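Local atomic coordinates of uncharacterized protein (Bacillus cereus, PDB entry 5F2H), a protein that is of unknown function but belongs to the alpha/beta hydrolase superfamily and probably acts as a hydrolase. Residues E61-A64 against M65-M68; E110-A113 against K114-R118; Q140-I143 against A144-E147. All coordinates share one frame; numbering follows the deposited sequence.

In the fold
Interactions 1 and 2 belong to the helical N-terminal region; their centres lie about 27 Å apart. Interaction 1 is partly buried on helix 61-74. Its selenomethionines pack on helix 97-115, the helix whose C-terminal end carries interaction 2. Interaction 2 is a surface contact, where a threonine hydroxyl meets two carbonyls. Interaction 3 belongs to the alpha/beta hydrolase part, between strand 131-136 and helix 143-150. It lies on the opposite side of the chain's centre, about 81 Å from interaction 1, centre to centre. It is partly buried and opens its helix with an asparagine cap. Interactions 2 and 3 also touch the second subunit; interaction 1 does not.

Interaction 1: residues E61-A64 against M65-M68; sequences EEEA and MHVM
The imidazole of His66 folds back over the preceding helical turn, and Glu63 O lies 3.1 Å above one ring face, over its centre. Glu62 O approaches the same ring obliquely, 3.0 Å from His66 ND1, at an angle too poor for a hydrogen bond. The setting is the first turns of helix 61-74, part of a helical N-terminal domain assigned to the tetratricopeptide-like clan. A chi1 of 50° carries the His66 ring back along the helix, over these carbonyl oxygens. Glu63 CB comes 4.1 Å from His66 NE2. The side chain of Glu63 bends at its second torsion, and its carboxylate oxygens do not touch the ring.

The backbone bonds run from each residue to the one four places back. Met65 N binds Glu61 O, Val67 N binds Glu63 O at 3.1 Å, and the His66 N to Glu62 O bond is weak. Met65 and Met68 are selenomethionines. Their side chains turn away from this stretch and pack on Phe99 of helix 97-115. Ala64 lies against Ala55 and Ser56 of helix 44-58. Its methyl group is buried there, whereas His66 is exposed. Val67 CG2 sits beside Glu63 O, and Met68 N binds Ala64 O at 2.8 Å with an N-H...O angle of 170°.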
loop_
_atom_site.group_PDB
_atom_site.type_symbol
_atom_site.label_atom_id
_atom_site.label_comp_id
_atom_site.label_asym_id
_atom_site.label_seq_id
_atom_site.Cartn_x
_atom_site.Cartn_y
_atom_site.Cartn_z
ATOM N N GLU B 61 23.808 -50.537 -15.009
ATOM C CA GLU B 61 22.542 -51.207 -14.810
ATOM C C GLU B 61 22.228 -51.490 -13.352
ATOM O O GLU B 61 21.108 -51.221 -12.895
ATOM C CB GLU B 61 22.548 -52.499 -15.619
ATOM C CG GLU B 61 22.794 -52.275 -17.105
ATOM C CD GLU B 61 22.920 -53.569 -17.873
ATOM O OE1 GLU B 61 22.760 -54.657 -17.271
ATOM O OE2 GLU B 61 23.206 -53.491 -19.085
ATOM N N GLU B 62 23.211 -52.029 -12.636
ATOM C CA GLU B 62 23.057 -52.350 -11.210
ATOM C C GLU B 62 22.776 -51.095 -10.375
ATOM O O GLU B 62 21.835 -51.057 -9.573
ATOM C CB GLU B 62 24.270 -53.139 -10.694
ATOM C CG GLU B 62 24.347 -54.543 -11.283
ATOM C CD GLU B 62 25.597 -55.310 -10.877
ATOM O OE1 GLU B 62 26.632 -54.672 -10.568
ATOM O OE2 GLU B 62 25.565 -56.562 -10.920
ATOM N N GLU B 63 23.548 -50.050 -10.612
ATOM C CA GLU B 63 23.345 -48.802 -9.898
ATOM C C GLU B 63 21.903 -48.367 -10.116
ATOM O O GLU B 63 21.152 -48.188 -9.157
ATOM C CB GLU B 63 24.323 -47.711 -10.369
ATOM C CG GLU B 63 25.791 -47.975 -10.045
ATOM C CD GLU B 63 26.371 -49.243 -10.663
ATOM O OE1 GLU B 63 25.698 -49.910 -11.479
ATOM O OE2 GLU B 63 27.529 -49.582 -10.323
ATOM N N ALA B 64 21.513 -48.266 -11.387
ATOM C CA ALA B 64 20.152 -47.868 -11.768
ATOM C C ALA B 64 19.055 -48.641 -11.033
ATOM O O ALA B 64 18.126 -48.036 -10.514
ATOM C CB ALA B 64 19.962 -48.016 -13.263
HETATM N N MSE B 65 19.184 -49.961 -10.938
HETATM C CA MSE B 65 18.163 -50.774 -10.253
HETATM C C MSE B 65 17.904 -50.380 -8.821
HETATM O O MSE B 65 16.735 -50.271 -8.446
HETATM C CB MSE B 65 18.432 -52.273 -10.327
HETATM C CG MSE B 65 17.872 -52.885 -11.609
HETATM SE SE MSE B 65 16.136 -52.103 -12.072
HETATM C CE MSE B 65 15.028 -53.454 -11.176
ATOM N N HIS B 66 18.946 -50.190 -8.001
ATOM C CA HIS B 66 18.714 -49.784 -6.600
ATOM C C HIS B 66 18.260 -48.314 -6.484
ATOM O O HIS B 66 17.558 -47.941 -5.544
ATOM C CB HIS B 66 19.832 -50.174 -5.636
ATOM C CG HIS B 66 21.197 -49.783 -6.084
ATOM N ND1 HIS B 66 22.089 -50.685 -6.623
ATOM C CD2 HIS B 66 21.817 -48.581 -6.101
ATOM C CE1 HIS B 66 23.214 -50.060 -6.923
ATOM N NE2 HIS B 66 23.071 -48.781 -6.626
ATOM N N VAL B 67 18.616 -47.486 -7.465
ATOM C CA VAL B 67 18.185 -46.091 -7.467
ATOM C C VAL B 67 16.682 -46.163 -7.672
ATOM O O VAL B 67 15.915 -45.592 -6.913
ATOM C CB VAL B 67 18.836 -45.274 -8.597
ATOM C CG1 VAL B 67 18.296 -43.850 -8.627
ATOM C CG2 VAL B 67 20.337 -45.236 -8.428
HETATM N N MSE B 68 16.281 -46.918 -8.691
HETATM C CA MSE B 68 14.881 -47.123 -9.030
HETATM C C MSE B 68 14.167 -47.673 -7.829
HETATM O O MSE B 68 13.202 -47.069 -7.355
HETATM C CB MSE B 68 14.814 -48.056 -10.233
HETATM C CG MSE B 68 13.517 -47.878 -10.997
HETATM SE SE MSE B 68 13.733 -48.503 -12.850
HETATM C CE MSE B 68 11.982 -47.888 -13.505
#

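Interaction 2: residues E110-A113 against K114-R118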
loop_
_atom_site.group_PDB
_atom_site.type_symbol
_atom_site.label_atom_id
_atom_site.label_comp_id
_atom_site.label_asym_id
_atom_site.label_seq_id
_atom_site.Cartn_x
_atom_site.Cartn_y
_atom_site.Cartn_z
ATOM N N GLU B 110 -0.286 -44.886 -10.710
ATOM C CA GLU B 110 -0.644 -43.933 -11.769
ATOM C C GLU B 110 -2.138 -43.936 -12.052
ATOM O O GLU B 110 -2.775 -42.885 -12.088
ATOM C CB GLU B 110 0.108 -44.270 -13.051
ATOM C CG GLU B 110 -0.130 -43.347 -14.242
ATOM C CD GLU B 110 0.671 -43.792 -15.461
ATOM O OE1 GLU B 110 0.651 -43.123 -16.533
ATOM O OE2 GLU B 110 1.344 -44.840 -15.339
ATOM N N GLU B 111 -2.698 -45.120 -12.267
ATOM C CA GLU B 111 -4.126 -45.234 -12.548
ATOM C C GLU B 111 -4.914 -44.541 -11.451
ATOM O O GLU B 111 -5.836 -43.768 -11.723
ATOM C CB GLU B 111 -4.512 -46.696 -12.696
ATOM C CG GLU B 111 -3.837 -47.335 -13.904
ATOM C CD GLU B 111 -4.128 -48.813 -14.052
ATOM O OE1 GLU B 111 -4.808 -49.398 -13.172
ATOM O OE2 GLU B 111 -3.650 -49.394 -15.051
ATOM N N LEU B 112 -4.508 -44.798 -10.212
ATOM C CA LEU B 112 -5.122 -44.202 -9.033
ATOM C C LEU B 112 -4.947 -42.698 -9.011
ATOM O O LEU B 112 -5.892 -41.955 -8.774
ATOM C CB LEU B 112 -4.466 -44.763 -7.775
ATOM C CG LEU B 112 -4.929 -44.165 -6.443
ATOM C CD1 LEU B 112 -6.441 -44.291 -6.252
ATOM C CD2 LEU B 112 -4.175 -44.839 -5.303
ATOM N N ALA B 113 -3.718 -42.255 -9.226
ATOM C CA ALA B 113 -3.403 -40.842 -9.220
ATOM C C ALA B 113 -4.131 -40.069 -10.305
ATOM O O ALA B 113 -4.481 -38.908 -10.091
ATOM C CB ALA B 113 -1.907 -40.644 -9.348
ATOM N N LYS B 114 -4.353 -40.690 -11.463
ATOM C CA LYS B 114 -5.048 -40.006 -12.542
ATOM C C LYS B 114 -6.531 -39.862 -12.311
ATOM O O LYS B 114 -7.112 -38.863 -12.710
ATOM C CB LYS B 114 -4.827 -40.635 -13.913
ATOM C CG LYS B 114 -3.431 -40.479 -14.481
ATOM C CD LYS B 114 -3.408 -40.921 -15.937
ATOM C CE LYS B 114 -1.990 -40.949 -16.509
ATOM N NZ LYS B 114 -1.300 -39.624 -16.533
ATOM N N LYS B 115 -7.172 -40.875 -11.741
ATOM C CA LYS B 115 -8.606 -40.750 -11.494
ATOM C C LYS B 115 -8.820 -39.672 -10.448
ATOM O O LYS B 115 -9.851 -39.004 -10.430
ATOM C CB LYS B 115 -9.254 -42.048 -10.998
ATOM C CG LYS B 115 -8.756 -42.590 -9.665
ATOM C CD LYS B 115 -9.660 -43.692 -9.114
ATOM C CE LYS B 115 -9.797 -44.869 -10.056
ATOM N NZ LYS B 115 -10.679 -45.902 -9.446
ATOM N N THR B 116 -7.822 -39.507 -9.588
ATOM C CA THR B 116 -7.872 -38.527 -8.503
ATOM C C THR B 116 -7.375 -37.110 -8.844
ATOM O O THR B 116 -7.309 -36.252 -7.966
ATOM C CB THR B 116 -7.148 -39.060 -7.246
ATOM O OG1 THR B 116 -5.817 -39.459 -7.592
ATOM C CG2 THR B 116 -7.881 -40.259 -6.690
ATOM N N GLU B 117 -7.019 -36.848 -10.098
ATOM C CA GLU B 117 -6.566 -35.509 -10.467
ATOM C C GLU B 117 -7.545 -34.488 -9.903
ATOM O O GLU B 117 -8.740 -34.763 -9.778
ATOM C CB GLU B 117 -6.469 -35.338 -11.990
ATOM C CG GLU B 117 -5.363 -36.150 -12.653
ATOM C CD GLU B 117 -5.227 -35.898 -14.155
ATOM O OE1 GLU B 117 -6.195 -35.394 -14.770
ATOM O OE2 GLU B 117 -4.158 -36.224 -14.732
ATOM N N ARG B 118 -7.031 -33.326 -9.516
ATOM C CA ARG B 118 -7.869 -32.266 -8.978
ATOM C C ARG B 118 -7.066 -30.986 -8.956
ATOM O O ARG B 118 -5.859 -30.998 -8.753
ATOM C CB ARG B 118 -8.371 -32.584 -7.551
ATOM C CG ARG B 118 -7.336 -32.502 -6.423
ATOM C CD ARG B 118 -7.984 -32.888 -5.091
ATOM N NE ARG B 118 -7.214 -32.662 -3.863
ATOM C CZ ARG B 118 -7.285 -31.559 -3.104
ATOM N NH1 ARG B 118 -8.056 -30.520 -3.448
ATOM N NH2 ARG B 118 -6.560 -31.483 -1.991
#
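Leu112 O is approached by two groups of Thr116. The backbone N donates to it at 3.2 Å, with an N-H...O angle of 143°. The hydroxyl OG1 of Thr116 lies 2.8 Å from Leu112 O and also 2.9 Å from Ala113 O. A single hydroxyl proton can serve only one of these carbonyls at a time. With chi1 near +54°, OG1 swings back under the last turn, where it faces both oxygens. The methyl CG2 lies beside Leu112 O as well.

Just before it, Lys114 N binds Glu110 O at 2.8 Å, and Lys115 N binds Glu111 O. The side chains of Glu110 and Lys114 run side by side and point the same way. Glu110 OE1 touches Lys114 CE at 3.4 Å, but its distance to Lys114 NZ is 4.0 Å, too far for a salt bridge. Their charges probably still attract. Glu110 OE2 accepts a weak bond from Asn81 N. The carboxylate of Glu117 faces the second subunit instead, with a salt bridge to Arg181 of that subunit. Lys114 packs on Ile168 of the same subunit.

Beyond Lys115 the chain leaves helix 97-115. A hydroxyl turned back to carbonyls three and four residues earlier is a familiar side-chain arrangement in helices, here found at a helix C-terminus.

Interaction 3: residues Q140-I143 against A144-E147; sequences QENI and AIVE
Asn142 OD1 accepts a straight hydrogen bond from Ile145 N, 3.0 Å long with an N-H...O angle of 167°. This is the N-cap of helix 143-150. The Asn142 side chain, with chi1 at 55°, curls inward and brings OD1 to the opening turn. The side chain of Ile145 crosses that of Asn142 at about a right angle, with Ile145 CG1 3.4 Å from Asn142 OD1. The same isoleucine meets Glu141: its CG2 lies 3.8 Å from Glu141 OE1, again at about a right angle. Val146 CB lies on the same carboxylate oxygen.

The backbone adds Glu147 N to Ile143 O at 3.1 Å and a weak bond from Val146 N to Asn142 O. Further out, Glu141 OE1 accepts from Gly138 N, which probably helps to position the carboxylate, and Gln140 and Glu141 both face Phe174 in a G1 beta bulge, just before the cap. Ile143 packs on Leu162 of strand 158-164, and Glu147 forms salt bridges through OE2 with Lys151 and through OE1 with Lys122 of the second subunit.

Asn142 OD1 takes an N-H at the start of the helix, while ND2 gives one to Asp172 O. Both ends of one amide are thus held, one as acceptor and the other as donor, and its flip is probably disfavoured.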
loop_
_atom_site.group_PDB
_atom_site.type_symbol
_atom_site.label_atom_id
_atom_site.label_comp_id
_atom_site.label_asym_id
_atom_site.label_seq_id
_atom_site.Cartn_x
_atom_site.Cartn_y
_atom_site.Cartn_z
ATOM N N GLN B 140 -9.588 26.706 18.994
ATOM C CA GLN B 140 -10.937 27.104 18.653
ATOM C C GLN B 140 -11.480 26.446 17.403
ATOM O O GLN B 140 -12.333 27.010 16.698
ATOM C CB GLN B 140 -11.009 28.619 18.532
ATOM C CG GLN B 140 -10.653 29.296 19.826
ATOM C CD GLN B 140 -10.823 30.781 19.734
ATOM O OE1 GLN B 140 -11.654 31.371 20.423
ATOM N NE2 GLN B 140 -10.143 31.375 18.789
ATOM N N GLU B 141 -10.996 25.240 17.140
ATOM C CA GLU B 141 -11.423 24.495 15.991
ATOM C C GLU B 141 -11.992 23.158 16.446
ATOM O O GLU B 141 -12.388 23.013 17.588
ATOM C CB GLU B 141 -10.267 24.311 14.993
ATOM C CG GLU B 141 -9.763 25.593 14.360
ATOM C CD GLU B 141 -8.741 25.342 13.247
ATOM O OE1 GLU B 141 -8.526 24.168 12.880
ATOM O OE2 GLU B 141 -8.190 26.326 12.684
ATOM N N ASN B 142 -12.087 22.214 15.515
ATOM C CA ASN B 142 -12.606 20.899 15.787
ATOM C C ASN B 142 -12.332 20.050 14.578
ATOM O O ASN B 142 -11.624 20.481 13.661
ATOM C CB ASN B 142 -14.090 20.980 16.115
ATOM C CG ASN B 142 -14.861 21.675 15.040
ATOM O OD1 ASN B 142 -14.610 21.455 13.863
ATOM N ND2 ASN B 142 -15.850 22.477 15.429
ATOM N N ILE B 143 -12.893 18.855 14.551
ATOM C CA ILE B 143 -12.672 17.955 13.424
ATOM C C ILE B 143 -13.316 18.423 12.112
ATOM O O ILE B 143 -12.747 18.222 11.037
ATOM C CB ILE B 143 -13.217 16.556 13.722
ATOM C CG1 ILE B 143 -12.654 16.045 15.047
ATOM C CG2 ILE B 143 -12.894 15.612 12.570
ATOM C CD1 ILE B 143 -13.164 14.689 15.444
ATOM N N ALA B 144 -14.494 19.025 12.169
ATOM C CA ALA B 144 -15.132 19.459 10.931
ATOM C C ALA B 144 -14.301 20.507 10.205
ATOM O O ALA B 144 -14.130 20.455 8.988
ATOM C CB ALA B 144 -16.500 20.020 11.218
ATOM N N ILE B 145 -13.766 21.442 10.974
ATOM C CA ILE B 145 -12.980 22.555 10.446
ATOM C C ILE B 145 -11.597 22.228 9.904
ATOM O O ILE B 145 -11.103 22.884 8.997
ATOM C CB ILE B 145 -12.809 23.614 11.549
ATOM C CG1 ILE B 145 -14.177 24.205 11.887
ATOM C CG2 ILE B 145 -11.866 24.717 11.109
ATOM C CD1 ILE B 145 -14.140 25.184 13.036
ATOM N N VAL B 146 -10.966 21.211 10.452
ATOM C CA VAL B 146 -9.626 20.863 10.014
ATOM C C VAL B 146 -9.618 19.758 8.943
ATOM O O VAL B 146 -8.706 19.670 8.157
ATOM C CB VAL B 146 -8.765 20.490 11.254
ATOM C CG1 VAL B 146 -9.285 19.219 11.902
ATOM C CG2 VAL B 146 -7.304 20.318 10.873
ATOM N N GLU B 147 -10.667 18.956 8.877
ATOM C CA GLU B 147 -10.724 17.878 7.908
ATOM C C GLU B 147 -10.507 18.316 6.451
ATOM O O GLU B 147 -9.658 17.768 5.766
ATOM C CB GLU B 147 -12.029 17.099 8.108
ATOM C CG GLU B 147 -12.323 15.990 7.108
ATOM C CD GLU B 147 -13.637 15.261 7.393
ATOM O OE1 GLU B 147 -13.974 15.022 8.566
ATOM O OE2 GLU B 147 -14.319 14.863 6.432
#